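Local structure of Aln2 (Streptomyces sp. CM020, 6P7L) at residues F43-M48 with L152-R157; F56-A60 with I83-R88; R93-P99 with V124-S128. The protein is an NTF2-like superfamily protein linked to alnumycin biosynthesis, where it probably acts on or binds a polyketide intermediate, though its exact role is uncertain. All coordinates share one frame; numbering follows the deposited sequence.

Contact 1. Residues F43-M48 with L152-R157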
ATOM      1  N   PHE A  43       4.407  -7.181 -11.672  1.00 14.89           N
ATOM      2  CA  PHE A  43       5.596  -6.574 -12.259  1.00 13.26           C
ATOM      3  C   PHE A  43       6.309  -5.673 -11.255  1.00 15.14           C
ATOM      4  O   PHE A  43       7.522  -5.769 -11.059  1.00 13.48           O
ATOM      5  CB  PHE A  43       5.208  -5.771 -13.496  1.00 12.68           C
ATOM      6  CG  PHE A  43       6.360  -4.997 -14.095  1.00 12.87           C
ATOM      7  CD1 PHE A  43       7.285  -5.606 -14.918  1.00 21.96           C
ATOM      8  CD2 PHE A  43       6.491  -3.640 -13.822  1.00 12.86           C
ATOM      9  CE1 PHE A  43       8.320  -4.871 -15.465  1.00 23.70           C
ATOM     10  CE2 PHE A  43       7.524  -2.921 -14.337  1.00 16.44           C
ATOM     11  CZ  PHE A  43       8.445  -3.538 -15.163  1.00 20.20           C
ATOM     12  N   TYR A  44       5.565  -4.798 -10.604  1.00 11.29           N
ATOM     13  CA  TYR A  44       6.186  -3.827  -9.710  1.00 11.75           C
ATOM     14  C   TYR A  44       6.713  -4.484  -8.429  1.00 11.81           C
ATOM     15  O   TYR A  44       7.783  -4.104  -7.925  1.00 13.03           O
ATOM     16  CB  TYR A  44       5.172  -2.748  -9.364  1.00 10.53           C
ATOM     17  CG  TYR A  44       4.962  -1.683 -10.392  1.00 11.66           C
ATOM     18  CD1 TYR A  44       6.036  -1.051 -11.003  1.00 14.36           C
ATOM     19  CD2 TYR A  44       3.688  -1.321 -10.788  1.00 17.90           C
ATOM     20  CE1 TYR A  44       5.833  -0.066 -11.953  1.00 17.56           C
ATOM     21  CE2 TYR A  44       3.492  -0.329 -11.692  1.00 12.50           C
ATOM     22  CZ  TYR A  44       4.537   0.295 -12.290  1.00 11.50           C
ATOM     23  OH  TYR A  44       4.356   1.274 -13.228  1.00 13.05           O
ATOM     24  N   ALA A  45       5.986  -5.475  -7.900  1.00 12.93           N
ATOM     25  CA  ALA A  45       6.467  -6.176  -6.720  1.00 11.84           C
ATOM     26  C   ALA A  45       7.822  -6.807  -7.017  1.00 13.35           C
ATOM     27  O   ALA A  45       8.784  -6.661  -6.242  1.00 11.84           O
ATOM     28  CB  ALA A  45       5.446  -7.241  -6.282  1.00 13.14           C
ATOM     29  N   ARG A  46       7.918  -7.503  -8.155  1.00 13.42           N
ATOM     30  CA  ARG A  46       9.180  -8.156  -8.504  1.00 15.85           C
ATOM     31  C   ARG A  46      10.246  -7.121  -8.833  1.00 13.92           C
ATOM     32  O   ARG A  46      11.422  -7.276  -8.457  1.00 15.26           O
ATOM     33  CB  ARG A  46       8.942  -9.117  -9.665  1.00 15.18           C
ATOM     34  CG  ARG A  46       8.017 -10.328  -9.229  1.00 16.74           C
ATOM     35  CD  ARG A  46       7.903 -11.450 -10.192  1.00 35.33           C
ATOM     36  NE  ARG A  46       7.595 -12.689  -9.459  1.00 55.93           N
ATOM     37  CZ  ARG A  46       6.367 -13.088  -9.139  1.00 56.95           C
ATOM     38  NH1 ARG A  46       5.314 -12.366  -9.497  1.00 58.34           N
ATOM     39  NH2 ARG A  46       6.181 -14.220  -8.475  1.00 38.63           N
ATOM     40  N   GLN A  47       9.866  -6.041  -9.510  1.00 12.83           N
ATOM     41  CA  GLN A  47      10.861  -5.033  -9.865  1.00 17.35           C
ATOM     42  C   GLN A  47      11.479  -4.404  -8.616  1.00 16.31           C
ATOM     43  O   GLN A  47      12.704  -4.194  -8.549  1.00 13.90           O
ATOM     44  CB  GLN A  47      10.228  -3.955 -10.730  1.00 17.91           C
ATOM     45  CG  GLN A  47      11.226  -2.985 -11.377  1.00 12.38           C
ATOM     46  CD  GLN A  47      10.531  -1.854 -12.086  1.00 14.78           C
ATOM     47  OE1 GLN A  47       9.743  -1.115 -11.464  1.00 14.77           O
ATOM     48  NE2 GLN A  47      10.779  -1.717 -13.390  1.00 13.99           N
ATOM     49  N   MET A  48      10.641  -4.059  -7.629  1.00 13.51           N
ATOM     50  CA  MET A  48      11.162  -3.398  -6.432  1.00 11.69           C
ATOM     51  C   MET A  48      11.865  -4.414  -5.525  1.00 15.57           C
ATOM     52  O   MET A  48      12.853  -4.067  -4.853  1.00 13.16           O
ATOM     53  CB  MET A  48      10.062  -2.674  -5.650  1.00 13.45           C
ATOM     54  CG  MET A  48       9.541  -1.392  -6.280  1.00 21.45           C
ATOM     55  SD  MET A  48      10.859  -0.188  -6.638  1.00 26.64           S
ATOM     56  CE  MET A  48      11.043  -0.606  -8.306  1.00 12.08           C
ATOM     57  N   LEU A 152       5.421  -7.746 -19.366  1.00 20.28           N
ATOM     58  CA  LEU A 152       5.586  -6.308 -19.194  1.00 18.84           C
ATOM     59  C   LEU A 152       7.037  -5.930 -18.925  1.00 20.03           C
ATOM     60  O   LEU A 152       7.781  -6.655 -18.243  1.00 19.38           O
ATOM     61  CB  LEU A 152       4.703  -5.817 -18.059  1.00 21.37           C
ATOM     62  CG  LEU A 152       3.214  -5.711 -18.361  1.00 28.17           C
ATOM     63  CD1 LEU A 152       2.535  -5.148 -17.080  1.00 26.04           C
ATOM     64  CD2 LEU A 152       2.890  -4.855 -19.559  1.00 24.46           C
ATOM     65  N   ARG A 153       7.418  -4.768 -19.455  1.00 17.56           N
ATOM     66  CA  ARG A 153       8.717  -4.140 -19.259  1.00 18.54           C
ATOM     67  C   ARG A 153       8.510  -2.642 -19.075  1.00 19.96           C
ATOM     68  O   ARG A 153       7.557  -2.062 -19.607  1.00 16.28           O
ATOM     69  CB  ARG A 153       9.634  -4.379 -20.467  1.00 19.45           C
ATOM     70  CG  ARG A 153       9.786  -5.849 -20.846  1.00 21.14           C
ATOM     71  CD  ARG A 153      10.871  -6.554 -20.008  1.00 22.90           C
ATOM     72  NE  ARG A 153      12.195  -6.034 -20.338  1.00 23.90           N
ATOM     73  CZ  ARG A 153      12.895  -6.351 -21.417  1.00 24.65           C
ATOM     74  NH1 ARG A 153      12.418  -7.219 -22.291  1.00 21.15           N
ATOM     75  NH2 ARG A 153      14.082  -5.792 -21.629  1.00 21.40           N
ATOM     76  N   SER A 154       9.423  -2.010 -18.354  1.00 15.94           N
ATOM     77  CA  SER A 154       9.394  -0.560 -18.181  1.00 14.26           C
ATOM     78  C   SER A 154       9.969   0.130 -19.416  1.00 19.74           C
ATOM     79  O   SER A 154      11.050  -0.239 -19.894  1.00 19.16           O
ATOM     80  CB  SER A 154      10.180  -0.170 -16.939  1.00 17.58           C
ATOM     81  OG  SER A 154       9.402  -0.223 -15.756  1.00 17.96           O
ATOM     82  N   ARG A 155       9.231   1.109 -19.949  1.00 15.62           N
ATOM     83  CA  ARG A 155       9.699   1.948 -21.055  1.00 17.60           C
ATOM     84  C   ARG A 155      10.107   3.348 -20.626  1.00 17.57           C
ATOM     85  O   ARG A 155      11.090   3.896 -21.140  1.00 24.03           O
ATOM     86  CB  ARG A 155       8.628   2.045 -22.142  1.00 19.74           C
ATOM     87  CG  ARG A 155       9.034   2.932 -23.313  1.00 41.73           C
ATOM     88  CD  ARG A 155       8.031   2.829 -24.476  1.00 82.76           C
ATOM     89  NE  ARG A 155       7.025   3.891 -24.433  1.00 93.09           N
ATOM     90  CZ  ARG A 155       5.986   3.975 -25.257  1.00101.31           C
ATOM     91  NH1 ARG A 155       5.807   3.059 -26.195  1.00108.80           N
ATOM     92  NH2 ARG A 155       5.122   4.976 -25.137  1.00105.84           N
ATOM     93  N   SER A 156       9.382   3.928 -19.675  1.00 16.22           N
ATOM     94  CA  SER A 156       9.589   5.293 -19.223  1.00 17.48           C
ATOM     95  C   SER A 156       9.308   5.312 -17.737  1.00 19.00           C
ATOM     96  O   SER A 156       8.404   4.616 -17.280  1.00 18.50           O
ATOM     97  CB  SER A 156       8.592   6.278 -19.952  1.00 23.41           C
ATOM     98  OG  SER A 156       8.506   7.542 -19.311  1.00 81.55           O
ATOM     99  N   ARG A 157      10.095   6.063 -16.971  1.00 13.56           N
ATOM    100  CA  ARG A 157       9.785   6.322 -15.571  1.00 14.67           C
ATOM    101  C   ARG A 157      10.127   7.792 -15.323  1.00 14.77           C
ATOM    102  O   ARG A 157      11.243   8.222 -15.645  1.00 16.39           O
ATOM    103  CB  ARG A 157      10.577   5.414 -14.632  1.00 16.71           C
ATOM    104  CG  ARG A 157      10.402   5.756 -13.164  1.00 13.84           C
ATOM    105  CD  ARG A 157      10.685   4.609 -12.209  1.00 13.67           C
ATOM    106  NE  ARG A 157       9.715   3.564 -12.428  1.00 14.84           N
ATOM    107  CZ  ARG A 157       9.865   2.277 -12.113  1.00 17.27           C
ATOM    108  NH1 ARG A 157      10.965   1.852 -11.488  1.00 15.39           N
ATOM    109  NH2 ARG A 157       8.894   1.423 -12.436  1.00 17.77           N
TER
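The guanidinium of Arg157 meets the Gln47 amide edge-on, with Gln47 OE1 lying in its plane and the two groups turned 88° apart. The Tyr44 ring has Arg157 NH2 at its edge, 3.4 Å from Tyr44 CE1, and Phe43 CD2 over one face, toward the rim. The Phe43 ring has Ser154 OG at its edge, 3.5 Å from Phe43 CZ. Both terminal nitrogens of Arg157 bond to one oxygen. Arg157 NH2 reaches Gln47 OE1 at 2.8 Å, in the carbonyl plane and on a lone pair. Arg157 NH1 sits above that plane, 3.2 Å from Gln47 OE1, and its bond is more bent. Gln47 CG is anti to the backbone N (chi1 -169°), and the extended chain carries the amide across to the strand. There Gln47 NE2 donates to Ser154 OG at 3.1 Å. Asp143 forms a salt bridge with Arg157 NE and a hydrogen bond with Tyr44 OH. The contact joins helix 34-52 to strand 151-161 of the curved sheet, as in the cone of the NTF2-like fold. Bonds at both ends fix the amide rotation, and a bound glycerol on Arg157 NH1, probably from the crystallisation liquor, is consistent with a polar pocket.

Contact 2. Residues F56-A60 with I83-R88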
ATOM      1  N   PHE A  56      20.703  -5.101  -8.880  1.00 19.49           N
ATOM      2  CA  PHE A  56      20.590  -3.940  -9.754  1.00 22.11           C
ATOM      3  C   PHE A  56      20.566  -4.370 -11.210  1.00 17.29           C
ATOM      4  O   PHE A  56      19.875  -3.752 -12.019  1.00 20.90           O
ATOM      5  CB  PHE A  56      21.717  -2.940  -9.485  1.00 26.89           C
ATOM      6  CG  PHE A  56      21.709  -2.403  -8.081  1.00 27.29           C
ATOM      7  CD1 PHE A  56      20.686  -1.571  -7.635  1.00 21.68           C
ATOM      8  CD2 PHE A  56      22.700  -2.766  -7.189  1.00 33.78           C
ATOM      9  CE1 PHE A  56      20.679  -1.107  -6.332  1.00 18.07           C
ATOM     10  CE2 PHE A  56      22.673  -2.295  -5.894  1.00 31.58           C
ATOM     11  CZ  PHE A  56      21.648  -1.469  -5.484  1.00 19.45           C
ATOM     12  N   GLY A  57      21.264  -5.451 -11.551  1.00 22.68           N
ATOM     13  CA  GLY A  57      21.193  -5.961 -12.916  1.00 24.76           C
ATOM     14  C   GLY A  57      19.806  -6.479 -13.257  1.00 25.63           C
ATOM     15  O   GLY A  57      19.256  -6.180 -14.326  1.00 18.80           O
ATOM     16  N   GLY A  58      19.201  -7.231 -12.334  1.00 21.21           N
ATOM     17  CA  GLY A  58      17.853  -7.717 -12.557  1.00 22.13           C
ATOM     18  C   GLY A  58      16.831  -6.597 -12.599  1.00 14.68           C
ATOM     19  O   GLY A  58      15.859  -6.668 -13.352  1.00 17.02           O
ATOM     20  N   PHE A  59      17.006  -5.569 -11.756  1.00 15.43           N
ATOM     21  CA  PHE A  59      16.150  -4.389 -11.826  1.00 14.12           C
ATOM     22  C   PHE A  59      16.241  -3.733 -13.200  1.00 17.83           C
ATOM     23  O   PHE A  59      15.225  -3.453 -13.848  1.00 13.88           O
ATOM     24  CB  PHE A  59      16.552  -3.404 -10.737  1.00 15.47           C
ATOM     25  CG  PHE A  59      15.934  -2.042 -10.892  1.00 13.20           C
ATOM     26  CD1 PHE A  59      14.588  -1.829 -10.583  1.00 11.75           C
ATOM     27  CD2 PHE A  59      16.685  -0.986 -11.367  1.00 20.24           C
ATOM     28  CE1 PHE A  59      14.045  -0.604 -10.725  1.00 12.02           C
ATOM     29  CE2 PHE A  59      16.122   0.256 -11.513  1.00 19.51           C
ATOM     30  CZ  PHE A  59      14.812   0.459 -11.202  1.00 16.61           C
ATOM     31  N   ALA A  60      17.462  -3.500 -13.670  1.00 15.76           N
ATOM     32  CA  ALA A  60      17.634  -2.818 -14.946  1.00 15.92           C
ATOM     33  C   ALA A  60      17.139  -3.673 -16.110  1.00 13.41           C
ATOM     34  O   ALA A  60      16.692  -3.143 -17.131  1.00 17.04           O
ATOM     35  CB  ALA A  60      19.104  -2.455 -15.152  1.00 16.96           C
ATOM     36  N   ILE A  83      20.639   2.912 -16.557  1.00 13.46           N
ATOM     37  CA  ILE A  83      19.711   2.804 -15.439  1.00 11.86           C
ATOM     38  C   ILE A  83      20.295   1.909 -14.349  1.00 16.26           C
ATOM     39  O   ILE A  83      20.173   2.203 -13.143  1.00 15.24           O
ATOM     40  CB  ILE A  83      18.358   2.289 -15.963  1.00 12.26           C
ATOM     41  CG1 ILE A  83      17.688   3.359 -16.858  1.00 18.23           C
ATOM     42  CG2 ILE A  83      17.407   1.936 -14.842  1.00 16.85           C
ATOM     43  CD1 ILE A  83      16.511   2.867 -17.678  1.00 22.33           C
ATOM     44  N   GLU A  84      20.949   0.811 -14.738  1.00 15.84           N
ATOM     45  CA  GLU A  84      21.596  -0.023 -13.726  1.00 14.10           C
ATOM     46  C   GLU A  84      22.669   0.766 -12.980  1.00 16.66           C
ATOM     47  O   GLU A  84      22.752   0.730 -11.741  1.00 15.58           O
ATOM     48  CB  GLU A  84      22.222  -1.285 -14.341  1.00 14.40           C
ATOM     49  CG  GLU A  84      22.802  -2.177 -13.269  1.00 16.13           C
ATOM     50  CD  GLU A  84      23.633  -3.358 -13.802  1.00 22.20           C
ATOM     51  OE1 GLU A  84      23.199  -3.985 -14.799  1.00 26.03           O
ATOM     52  OE2 GLU A  84      24.691  -3.671 -13.197  1.00 25.45           O
ATOM     53  N   ALA A  85      23.536   1.458 -13.724  1.00 14.00           N
ATOM     54  CA  ALA A  85      24.593   2.225 -13.087  1.00 15.53           C
ATOM     55  C   ALA A  85      24.016   3.302 -12.161  1.00 16.25           C
ATOM     56  O   ALA A  85      24.551   3.555 -11.068  1.00 18.27           O
ATOM     57  CB  ALA A  85      25.483   2.857 -14.161  1.00 19.12           C
ATOM     58  N   GLY A  86      22.954   3.981 -12.594  1.00 15.42           N
ATOM     59  CA  GLY A  86      22.362   5.016 -11.753  1.00 19.26           C
ATOM     60  C   GLY A  86      21.729   4.459 -10.490  1.00 17.08           C
ATOM     61  O   GLY A  86      21.813   5.062  -9.402  1.00 16.97           O
ATOM     62  N   ALA A  87      21.065   3.311 -10.615  1.00 17.88           N
ATOM     63  CA  ALA A  87      20.436   2.689  -9.462  1.00 18.71           C
ATOM     64  C   ALA A  87      21.474   2.238  -8.444  1.00 20.70           C
ATOM     65  O   ALA A  87      21.295   2.435  -7.233  1.00 20.11           O
ATOM     66  CB  ALA A  87      19.571   1.509  -9.908  1.00 18.97           C
ATOM     67  N   ARG A  88      22.560   1.623  -8.915  1.00 15.82           N
ATOM     68  CA  ARG A  88      23.627   1.219  -8.012  1.00 27.00           C
ATOM     69  C   ARG A  88      24.239   2.429  -7.314  1.00 23.86           C
ATOM     70  O   ARG A  88      24.479   2.405  -6.098  1.00 19.76           O
ATOM     71  CB  ARG A  88      24.690   0.447  -8.801  1.00 23.94           C
ATOM     72  CG  ARG A  88      25.849   0.006  -7.969  1.00 33.85           C
ATOM     73  CD  ARG A  88      26.768  -0.919  -8.789  1.00 57.21           C
ATOM     74  NE  ARG A  88      26.195  -2.249  -8.976  1.00 54.53           N
ATOM     75  CZ  ARG A  88      25.720  -2.711 -10.128  1.00 43.09           C
ATOM     76  NH1 ARG A  88      25.754  -1.953 -11.210  1.00 49.42           N
ATOM     77  NH2 ARG A  88      25.227  -3.939 -10.193  1.00 41.68           N
TER
HETATM   78  O   HOH W   1      21.320  -6.008 -16.085  1.00 22.34           O
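Two helices of the NTF2-like fold, 56-60 and 80-90, pack here at a steep angle. Their short segments run at 134° to each other, with axes 8.7 Å apart at closest approach. Phe56 lies against the second helix with one ring face. Arg88 CA stands over the centre of that face, 3.9 Å from the ring centroid, in a CH-pi contact. The phenyl CG is anti to the carbonyl carbon (chi1 -61°), which lays the ring along the backbone of Ala87 and Arg88. Phe56 CD1 also touches Ala87 CB at 4.0 Å. The Arg88 side chain then bends at chi3 and folds back, and its guanidinium has Phe56 CB over one face.

The edge of that guanidinium is taken by Glu84, one turn earlier. Arg88 NH1 and NH2 both bond to Glu84 OE2 in a salt bridge, the NH1 to OE2 distance being 2.8 Å. NH1 uses the anti lone pair of OE2, while NH2 comes from out of the carboxylate plane. The other oxygen, Glu84 OE1, lies 3.4 Å from Gly57 CA. A water donates to both Glu84 OE1 and Gly57 O and so bridges the helices.

Deeper in, Ala60 CB meets Glu84 CB at 3.4 Å, a close fit. Phe59 CE2 touches Ile83 CG2 at 3.9 Å and also reaches Ala87 CB. Phe59 also packs on Met51 of helix 34-52 and meets Phe63 edge-to-face. Direct contact between the helices is therefore largely apolar. The salt bridge lies within one helix, holds the guanidinium with one face toward Phe56 CB, and leaves the water as the polar link across.

Contact 3. Residues R93-P99 with V124-S128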
ATOM      1  N   ARG A  93      23.380   5.961  -0.960  1.00 21.46           N
ATOM      2  CA  ARG A  93      22.808   6.814   0.078  1.00 22.15           C
ATOM      3  C   ARG A  93      22.298   6.017   1.269  1.00 31.75           C
ATOM      4  O   ARG A  93      22.074   6.606   2.325  1.00 28.00           O
ATOM      5  CB  ARG A  93      21.698   7.681  -0.506  1.00 24.31           C
ATOM      6  CG  ARG A  93      20.349   7.039  -0.652  1.00 19.22           C
ATOM      7  CD  ARG A  93      19.448   7.985  -1.370  1.00 24.00           C
ATOM      8  NE  ARG A  93      18.060   7.561  -1.533  1.00 26.24           N
ATOM      9  CZ  ARG A  93      17.613   6.773  -2.506  1.00 32.94           C
ATOM     10  NH1 ARG A  93      18.444   6.267  -3.404  1.00 23.07           N
ATOM     11  NH2 ARG A  93      16.322   6.481  -2.581  1.00 35.27           N
ATOM     12  N   PHE A  94      22.088   4.707   1.119  1.00 22.83           N
ATOM     13  CA  PHE A  94      21.556   3.894   2.211  1.00 27.39           C
ATOM     14  C   PHE A  94      22.619   3.413   3.194  1.00 33.46           C
ATOM     15  O   PHE A  94      22.262   2.958   4.286  1.00 32.06           O
ATOM     16  CB  PHE A  94      20.801   2.683   1.646  1.00 19.90           C
ATOM     17  CG  PHE A  94      19.720   3.035   0.664  1.00 17.51           C
ATOM     18  CD1 PHE A  94      18.768   3.989   0.968  1.00 16.34           C
ATOM     19  CD2 PHE A  94      19.629   2.386  -0.573  1.00 19.03           C
ATOM     20  CE1 PHE A  94      17.763   4.304   0.060  1.00 16.85           C
ATOM     21  CE2 PHE A  94      18.635   2.706  -1.480  1.00 18.80           C
ATOM     22  CZ  PHE A  94      17.693   3.666  -1.167  1.00 19.84           C
ATOM     23  N   ASP A  95      23.900   3.436   2.820  1.00 59.76           N
ATOM     24  CA  ASP A  95      25.005   3.241   3.768  1.00 76.80           C
ATOM     25  C   ASP A  95      24.948   1.899   4.500  1.00 45.92           C
ATOM     26  O   ASP A  95      25.302   1.794   5.680  1.00 39.98           O
ATOM     27  CB  ASP A  95      25.050   4.393   4.776  1.00103.38           C
ATOM     28  N   GLY A  96      24.545   0.854   3.794  1.00 34.94           N
ATOM     29  CA  GLY A  96      24.447  -0.470   4.379  1.00 40.70           C
ATOM     30  C   GLY A  96      23.128  -0.782   5.069  1.00 31.42           C
ATOM     31  O   GLY A  96      22.881  -1.937   5.423  1.00 30.26           O
ATOM     32  N   ALA A  97      22.244   0.186   5.194  1.00 20.65           N
ATOM     33  CA  ALA A  97      20.915  -0.034   5.732  1.00 15.57           C
ATOM     34  C   ALA A  97      20.017  -0.575   4.616  1.00 14.06           C
ATOM     35  O   ALA A  97      20.416  -0.650   3.437  1.00 18.34           O
ATOM     36  CB  ALA A  97      20.376   1.264   6.306  1.00 20.79           C
ATOM     37  N   GLN A  98      18.813  -0.987   4.993  1.00 12.99           N
ATOM     38  CA  GLN A  98      17.932  -1.722   4.089  1.00 17.64           C
ATOM     39  C   GLN A  98      16.804  -0.849   3.588  1.00 15.76           C
ATOM     40  O   GLN A  98      15.893  -0.516   4.370  1.00 12.30           O
ATOM     41  CB  GLN A  98      17.351  -2.949   4.798  1.00 14.81           C
ATOM     42  CG  GLN A  98      16.371  -3.770   3.908  1.00 16.08           C
ATOM     43  CD  GLN A  98      17.034  -4.341   2.654  1.00 15.91           C
ATOM     44  OE1 GLN A  98      17.960  -5.158   2.731  1.00 17.09           O
ATOM     45  NE2 GLN A  98      16.543  -3.920   1.490  1.00 14.44           N
ATOM     46  N   PRO A  99      16.772  -0.506   2.309  1.00 12.42           N
ATOM     47  CA  PRO A  99      15.637   0.246   1.775  1.00 11.20           C
ATOM     48  C   PRO A  99      14.465  -0.658   1.476  1.00 12.87           C
ATOM     49  O   PRO A  99      14.638  -1.810   1.082  1.00 13.06           O
ATOM     50  CB  PRO A  99      16.190   0.827   0.467  1.00 15.52           C
ATOM     51  CG  PRO A  99      17.161  -0.252   0.028  1.00 13.05           C
ATOM     52  CD  PRO A  99      17.800  -0.763   1.285  1.00 12.66           C
ATOM     53  N   VAL A 124      10.357   5.597   0.194  1.00 14.38           N
ATOM     54  CA  VAL A 124      11.349   4.605   0.593  1.00 12.55           C
ATOM     55  C   VAL A 124      11.532   4.723   2.094  1.00 12.44           C
ATOM     56  O   VAL A 124      11.781   5.824   2.616  1.00 15.07           O
ATOM     57  CB  VAL A 124      12.679   4.800  -0.147  1.00 16.96           C
ATOM     58  CG1 VAL A 124      13.694   3.799   0.327  1.00 18.77           C
ATOM     59  CG2 VAL A 124      12.441   4.644  -1.634  1.00 18.37           C
ATOM     60  N   THR A 125      11.396   3.587   2.783  1.00 13.08           N
ATOM     61  CA  THR A 125      11.833   3.494   4.167  1.00 12.02           C
ATOM     62  C   THR A 125      13.248   2.933   4.182  1.00 13.62           C
ATOM     63  O   THR A 125      13.611   2.097   3.351  1.00 12.36           O
ATOM     64  CB  THR A 125      10.908   2.625   5.027  1.00 15.33           C
ATOM     65  OG1 THR A 125      10.797   1.322   4.480  1.00 17.43           O
ATOM     66  CG2 THR A 125       9.476   3.233   5.125  1.00 20.95           C
ATOM     67  N   VAL A 126      14.046   3.380   5.146  1.00 13.87           N
ATOM     68  CA  VAL A 126      15.413   2.889   5.291  1.00 13.40           C
ATOM     69  C   VAL A 126      15.617   2.423   6.725  1.00 14.58           C
ATOM     70  O   VAL A 126      15.631   3.241   7.649  1.00 15.08           O
ATOM     71  CB  VAL A 126      16.452   3.947   4.919  1.00 11.92           C
ATOM     72  CG1 VAL A 126      17.826   3.312   4.900  1.00 18.06           C
ATOM     73  CG2 VAL A 126      16.107   4.577   3.555  1.00 16.72           C
ATOM     74  N   THR A 127      15.825   1.123   6.898  1.00 12.35           N
ATOM     75  CA  THR A 127      15.914   0.497   8.210  1.00 12.02           C
ATOM     76  C   THR A 127      17.357   0.118   8.493  1.00 13.53           C
ATOM     77  O   THR A 127      17.970  -0.629   7.730  1.00 16.98           O
ATOM     78  CB  THR A 127      15.012  -0.733   8.272  1.00 16.62           C
ATOM     79  OG1 THR A 127      13.653  -0.322   8.147  1.00 17.00           O
ATOM     80  CG2 THR A 127      15.155  -1.450   9.600  1.00 16.82           C
ATOM     81  N   SER A 128      17.881   0.618   9.602  1.00 15.16           N
ATOM     82  CA  SER A 128      19.266   0.406   9.991  1.00 18.95           C
ATOM     83  C   SER A 128      19.452  -0.747  10.977  1.00 21.92           C
ATOM     84  O   SER A 128      18.502  -1.290  11.554  1.00 21.85           O
ATOM     85  CB  SER A 128      19.821   1.690  10.602  1.00 22.77           C
ATOM     86  OG  SER A 128      19.401   1.749  11.956  1.00 28.49           O
TER
HETATM   87  O   HOH W   2      12.990  -0.146   5.327  1.00 14.06           O
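Phe94 lays one ring face over Pro99, with Pro99 CB 3.5 Å above the ring plane and over its centre. Arg93 CG sits on the opposite face, toward the rim. The ring crosses the two valines of the facing strand at about a right angle. Phe94 CD1 touches Val126 CG2 at 3.8 Å, and Phe94 CE1 reaches Val124 CG1 at 4.1 Å. Its CG is anti to the carbonyl carbon (chi1 -55°), which turns the ring back toward Pro99 and the strand. Phe94 CZ also lies over the centre of the Arg93 guanidinium face. That guanidinium forms a salt bridge with Glu136.

Ala97 adds a methyl group to the same apolar patch, with Ala97 CB 3.6 Å from Val126 CG1. Pro99 CB rests on Val124 CG1 in turn. The chain enters the strand through a type I' turn from Phe94 to Ala97. Gly96 stands in this turn at backbone angles where a CB would press on the preceding carbonyl oxygen.

Strands 98-110 and 116-127 form an antiparallel hairpin, and the contact lies at its open end. Gln98 and Thr127 are a hydrogen-bonded pair: Gln98 N to Thr127 O is 2.9 Å and Thr127 N to Gln98 O is 3.0 Å. Pro99 and Val126 follow as a non-hydrogen-bonded pair. Proline has no N-H to give, but Pro99 CA makes a CA-H...O contact with Thr125 O at 3.2 Å.

Gln98 and Thr127 point to the other face of the sheet. The Gln98 chain bends at chi2 (62°), and Gln98 NE2 donates to Pro99 O and also to Asp52 O. A water donates to Gln98 O and bonds to the hydroxyls of Thr125 and Thr127. Thr125 OG1 also bonds to Trp102 NE1, and Thr127 OG1 to Thr138 of a second subunit.

Contacts 1 and 2 touch through Phe59, which packs on Gln47, Met48 and Arg157. Contact 3 stands apart, about 17 Å from contact 2 and 21 Å from contact 1, centre to centre. Contact 1 is buried and polar at its heart, setting a helix on the sheet. Contact 2 is partly buried: its inner side is apolar, and its charged pair lies toward the outside. Contact 3 is mostly buried, with an exposed turn, and pairs two strands by backbone bonds. Contacts 1 and 3 reach the same sheet and both meet the second subunit. Contact 2 touches no other chain of the assembly.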